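Local coordinates for protein Chains: A (Unidentified, PDB 6ZMG) that binds S-adenosyl-L-homocysteine between the subunits of a trimer and is probably an S-adenosylmethionine lyase of the phage type, at residues Arg14-Leu19 with Ser106-Ile111. Numbering follows the deposited sequence.
Sequences RIFVGL and SVIVEI. With SAH (S-adenosyl-L-homocysteine), chain D.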
ATOM      1  N   ARG A  14      -1.971   8.211  -5.113  1.00 15.68           N
ATOM      2  CA  ARG A  14      -1.237   7.022  -5.511  1.00 17.23           C
ATOM      3  C   ARG A  14      -1.069   7.076  -7.022  1.00 16.50           C
ATOM      4  O   ARG A  14      -2.024   7.378  -7.752  1.00 19.62           O
ATOM      5  CB  ARG A  14      -1.999   5.746  -5.142  1.00 20.94           C
ATOM      6  CG  ARG A  14      -2.111   5.471  -3.683  1.00 28.23           C
ATOM      7  CD  ARG A  14      -2.317   3.970  -3.481  1.00 38.63           C
ATOM      8  NE  ARG A  14      -3.601   3.504  -3.995  1.00 43.09           N
ATOM      9  CZ  ARG A  14      -4.022   2.243  -3.942  1.00 41.20           C
ATOM     10  NH1 ARG A  14      -3.246   1.289  -3.430  1.00 38.05           N
ATOM     11  NH2 ARG A  14      -5.217   1.928  -4.426  1.00 41.14           N
ATOM     12  N   ILE A  15       0.141   6.789  -7.488  1.00 15.19           N
ATOM     13  CA  ILE A  15       0.434   6.727  -8.914  1.00 14.41           C
ATOM     14  C   ILE A  15       1.077   5.376  -9.188  1.00 13.87           C
ATOM     15  O   ILE A  15       2.028   4.992  -8.502  1.00 16.34           O
ATOM     16  CB  ILE A  15       1.375   7.865  -9.363  1.00 14.64           C
ATOM     17  CG1 ILE A  15       0.805   9.235  -8.979  1.00 16.44           C
ATOM     18  CG2 ILE A  15       1.613   7.800 -10.852  1.00 16.98           C
ATOM     19  CD1 ILE A  15       1.722  10.401  -9.315  1.00 19.93           C
ATOM     20  N   PHE A  16       0.579   4.674 -10.199  1.00 13.88           N
ATOM     21  CA  PHE A  16       1.157   3.406 -10.617  1.00 12.93           C
ATOM     22  C   PHE A  16       1.869   3.588 -11.947  1.00 14.74           C
ATOM     23  O   PHE A  16       1.242   3.986 -12.935  1.00 15.43           O
ATOM     24  CB  PHE A  16       0.089   2.345 -10.749  1.00 14.95           C
ATOM     25  CG  PHE A  16      -0.633   2.048  -9.469  1.00 14.88           C
ATOM     26  CD1 PHE A  16      -1.730   2.795  -9.060  1.00 19.23           C
ATOM     27  CD2 PHE A  16      -0.189   1.043  -8.649  1.00 17.64           C
ATOM     28  CE1 PHE A  16      -2.391   2.485  -7.850  1.00 21.15           C
ATOM     29  CE2 PHE A  16      -0.849   0.720  -7.476  1.00 18.93           C
ATOM     30  CZ  PHE A  16      -1.940   1.430  -7.072  1.00 21.08           C
ATOM     31  N   VAL A  17       3.166   3.266 -11.965  1.00 14.53           N
ATOM     32  CA  VAL A  17       4.029   3.435 -13.135  0.81 14.48           C
ATOM     33  C   VAL A  17       4.706   2.104 -13.419  1.00 14.07           C
ATOM     34  O   VAL A  17       5.434   1.588 -12.560  1.00 14.92           O
ATOM     35  CB  VAL A  17       5.133   4.486 -12.914  0.81 15.54           C
ATOM     36  CG1 VAL A  17       5.913   4.700 -14.216  0.81 13.31           C
ATOM     37  CG2 VAL A  17       4.582   5.779 -12.392  0.81 16.50           C
ATOM     38  N   GLY A  18       4.481   1.558 -14.605  1.00 14.74           N
ATOM     39  CA  GLY A  18       5.132   0.333 -15.004  1.00 14.52           C
ATOM     40  C   GLY A  18       6.541   0.569 -15.515  1.00 13.39           C
ATOM     41  O   GLY A  18       6.914   1.682 -15.880  1.00 15.47           O
ATOM     42  N   LEU A  19       7.333  -0.509 -15.515  1.00 15.31           N
ATOM     43  CA  LEU A  19       8.738  -0.449 -15.886  1.00 15.60           C
ATOM     44  C   LEU A  19       9.053  -1.246 -17.141  1.00 15.98           C
ATOM     45  O   LEU A  19      10.203  -1.219 -17.601  1.00 17.66           O
ATOM     46  CB  LEU A  19       9.632  -0.899 -14.725  1.00 15.55           C
ATOM     47  CG  LEU A  19       9.406  -0.113 -13.437  1.00 15.87           C
ATOM     48  CD1 LEU A  19      10.160  -0.710 -12.284  1.00 17.07           C
ATOM     49  CD2 LEU A  19       9.798   1.347 -13.573  1.00 17.68           C
ATOM     50  N   SER A 106      -0.078   3.632 -20.353  0.51 15.99           N
ATOM     51  CA  SER A 106      -0.993   4.095 -19.331  0.51 17.06           C
ATOM     52  C   SER A 106      -0.214   4.321 -18.047  0.51 17.33           C
ATOM     53  O   SER A 106       0.723   3.584 -17.736  0.51 17.09           O
ATOM     54  CB  SER A 106      -2.056   3.033 -18.981  0.51 20.87           C
ATOM     55  OG  SER A 106      -2.823   2.650 -20.104  0.51 26.57           O
ATOM     56  N   VAL A 107      -0.634   5.339 -17.297  1.00 16.46           N
ATOM     57  CA  VAL A 107      -0.259   5.543 -15.898  1.00 14.74           C
ATOM     58  C   VAL A 107      -1.558   5.743 -15.127  1.00 15.34           C
ATOM     59  O   VAL A 107      -2.446   6.473 -15.578  1.00 20.30           O
ATOM     60  CB  VAL A 107       0.683   6.751 -15.726  1.00 15.63           C
ATOM     61  CG1 VAL A 107       0.801   7.153 -14.284  1.00 18.06           C
ATOM     62  CG2 VAL A 107       2.070   6.415 -16.301  1.00 16.73           C
ATOM     63  N   ILE A 108      -1.686   5.095 -13.980  1.00 15.17           N
ATOM     64  CA  ILE A 108      -2.899   5.199 -13.178  1.00 16.43           C
ATOM     65  C   ILE A 108      -2.655   6.145 -12.015  1.00 16.43           C
ATOM     66  O   ILE A 108      -1.658   6.018 -11.296  1.00 16.60           O
ATOM     67  CB  ILE A 108      -3.348   3.817 -12.679  1.00 17.41           C
ATOM     68  CG1 ILE A 108      -3.684   2.926 -13.862  1.00 21.87           C
ATOM     69  CG2 ILE A 108      -4.512   3.968 -11.719  1.00 19.59           C
ATOM     70  CD1 ILE A 108      -3.852   1.489 -13.446  1.00 26.69           C
ATOM     71  N   VAL A 109      -3.584   7.074 -11.811  1.00 16.49           N
ATOM     72  CA  VAL A 109      -3.505   8.063 -10.744  1.00 17.85           C
ATOM     73  C   VAL A 109      -4.783   8.001  -9.920  1.00 18.25           C
ATOM     74  O   VAL A 109      -5.890   8.015 -10.474  1.00 22.09           O
ATOM     75  CB  VAL A 109      -3.323   9.485 -11.307  1.00 20.40           C
ATOM     76  CG1 VAL A 109      -3.404  10.521 -10.190  1.00 21.90           C
ATOM     77  CG2 VAL A 109      -2.004   9.620 -12.047  1.00 22.13           C
ATOM     78  N   GLU A 110      -4.633   7.953  -8.598  0.55 16.26           N
ATOM     79  CA  GLU A 110      -5.759   7.966  -7.670  0.55 16.40           C
ATOM     80  C   GLU A 110      -5.558   9.105  -6.678  0.55 16.60           C
ATOM     81  O   GLU A 110      -4.517   9.174  -6.014  0.55 18.40           O
ATOM     82  CB  GLU A 110      -5.867   6.622  -6.933  0.55 20.00           C
ATOM     83  CG  GLU A 110      -7.028   6.549  -5.951  0.55 24.62           C
ATOM     84  CD  GLU A 110      -7.061   5.278  -5.127  0.55 30.33           C
ATOM     85  OE1 GLU A 110      -7.717   4.309  -5.544  0.55 35.36           O
ATOM     86  OE2 GLU A 110      -6.447   5.247  -4.047  0.55 32.69           O
ATOM     87  N   ILE A 111      -6.553   9.990  -6.583  1.00 18.39           N
ATOM     88  CA  ILE A 111      -6.545  11.129  -5.679  1.00 18.17           C
ATOM     89  C   ILE A 111      -7.505  10.809  -4.545  1.00 19.09           C
ATOM     90  O   ILE A 111      -8.657  10.436  -4.799  1.00 19.70           O
ATOM     91  CB  ILE A 111      -7.034  12.417  -6.365  1.00 21.59           C
ATOM     92  CG1 ILE A 111      -6.233  12.733  -7.621  1.00 26.16           C
ATOM     93  CG2 ILE A 111      -6.997  13.568  -5.372  1.00 23.72           C
ATOM     94  CD1 ILE A 111      -4.807  13.052  -7.369  1.00 27.08           C
TER
HETATM   95  N   SAH D 203       3.998  -0.772 -18.890  1.00 17.76           N
HETATM   96  CA  SAH D 203       2.554  -0.512 -19.005  1.00 16.03           C
HETATM   97  CB  SAH D 203       1.981  -0.006 -17.653  1.00 19.96           C
HETATM   98  CG  SAH D 203       0.753  -0.803 -17.281  1.00 22.40           C
HETATM   99  SD  SAH D 203      -0.161  -0.190 -15.852  1.00 20.80           S
HETATM  100  C   SAH D 203       2.188   0.514 -20.086  1.00 19.37           C
HETATM  101  O   SAH D 203       1.064   0.956 -20.171  1.00 25.58           O
HETATM  102  OXT SAH D 203       3.136   0.819 -20.902  1.00 19.87           O
HETATM  103  C5' SAH D 203       1.128   0.113 -14.616  1.00 17.47           C
HETATM  104  C4' SAH D 203       0.899  -0.643 -13.321  1.00 14.61           C
HETATM  105  O4' SAH D 203      -0.419  -0.351 -12.801  1.00 15.16           O
HETATM  106  C3' SAH D 203       0.889  -2.158 -13.443  1.00 15.68           C
HETATM  107  O3' SAH D 203       2.190  -2.727 -13.495  1.00 16.09           O
HETATM  108  C2' SAH D 203       0.173  -2.563 -12.150  1.00 14.73           C
HETATM  109  O2' SAH D 203       1.125  -2.565 -11.091  1.00 15.49           O
HETATM  110  C1' SAH D 203      -0.835  -1.424 -11.977  1.00 14.18           C
HETATM  111  N9  SAH D 203      -2.190  -1.790 -12.376  1.00 14.29           N
HETATM  112  C8  SAH D 203      -2.719  -1.763 -13.643  1.00 16.21           C
HETATM  113  N7  SAH D 203      -4.002  -2.062 -13.684  1.00 18.20           N
HETATM  114  C5  SAH D 203      -4.323  -2.307 -12.360  1.00 15.28           C
HETATM  115  C6  SAH D 203      -5.544  -2.608 -11.724  1.00 14.60           C
HETATM  116  N6  SAH D 203      -6.712  -2.739 -12.365  1.00 17.77           N
HETATM  117  N1  SAH D 203      -5.525  -2.741 -10.379  1.00 16.90           N
HETATM  118  C2  SAH D 203      -4.367  -2.597  -9.730  1.00 16.56           C
HETATM  119  N3  SAH D 203      -3.164  -2.303 -10.218  1.00 14.48           N
HETATM  120  C4  SAH D 203      -3.211  -2.158 -11.548  1.00 15.17           C
HETATM  121  O   HOH W   1       2.901   3.009 -16.423  1.00 17.53           O
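Ile15 and Val107 meet methyl to methyl, CG2 to CG1 at 3.6 Å, on the tightly packed face of two antiparallel strands. Val109 lies alongside Ile15 there, and helix 84-101 covers all three; branched aliphatic residues suit this face because they fill it without burying polar groups. The backbone joins the strands firmly at the Arg14–Glu110 pair, bonded both ways, and through Phe16 N to Ile108 O (2.8 Å), while the return bond from Ile108 N is weak.

The opposite face carries Arg14, Phe16, Ile108 and Glu110, and its looser part is at Arg14, partly exposed where the other touching residues are buried. With the Arg14 chain bent at chi3 (-67°), the rim of the Phe16 ring, at CZ, points at the flat face of the guanidinium, 3.8 Å from its plane. The Glu110 carboxylate comes to the guanidinium edge, turned 36° from its plane, in a salt bridge whose hydrogen bond, NE to OE2 at 3.3 Å, is weak; Gln112 holds OE2 more strongly. A leucine in place of Arg14 would probably deprive Glu110 of its compensating charge and Phe16 CZ of the flat group it rests against.

Further along, a water links Gly18 N to Ser106 O instead of a direct bond, and the ligand takes over. Ser106 N donates to SAH O (2.9 Å), and Ile108 CD1 touches adenine C8 at 3.4 Å. Gly18 suits its place because any CB would collide with CB of the homocysteine chain. The pairing thus couples an apolar helix-backed face to a ligand-binding one, where apolar side chains meet adenine and ribose and the backbone offers an N-H to the carboxylate.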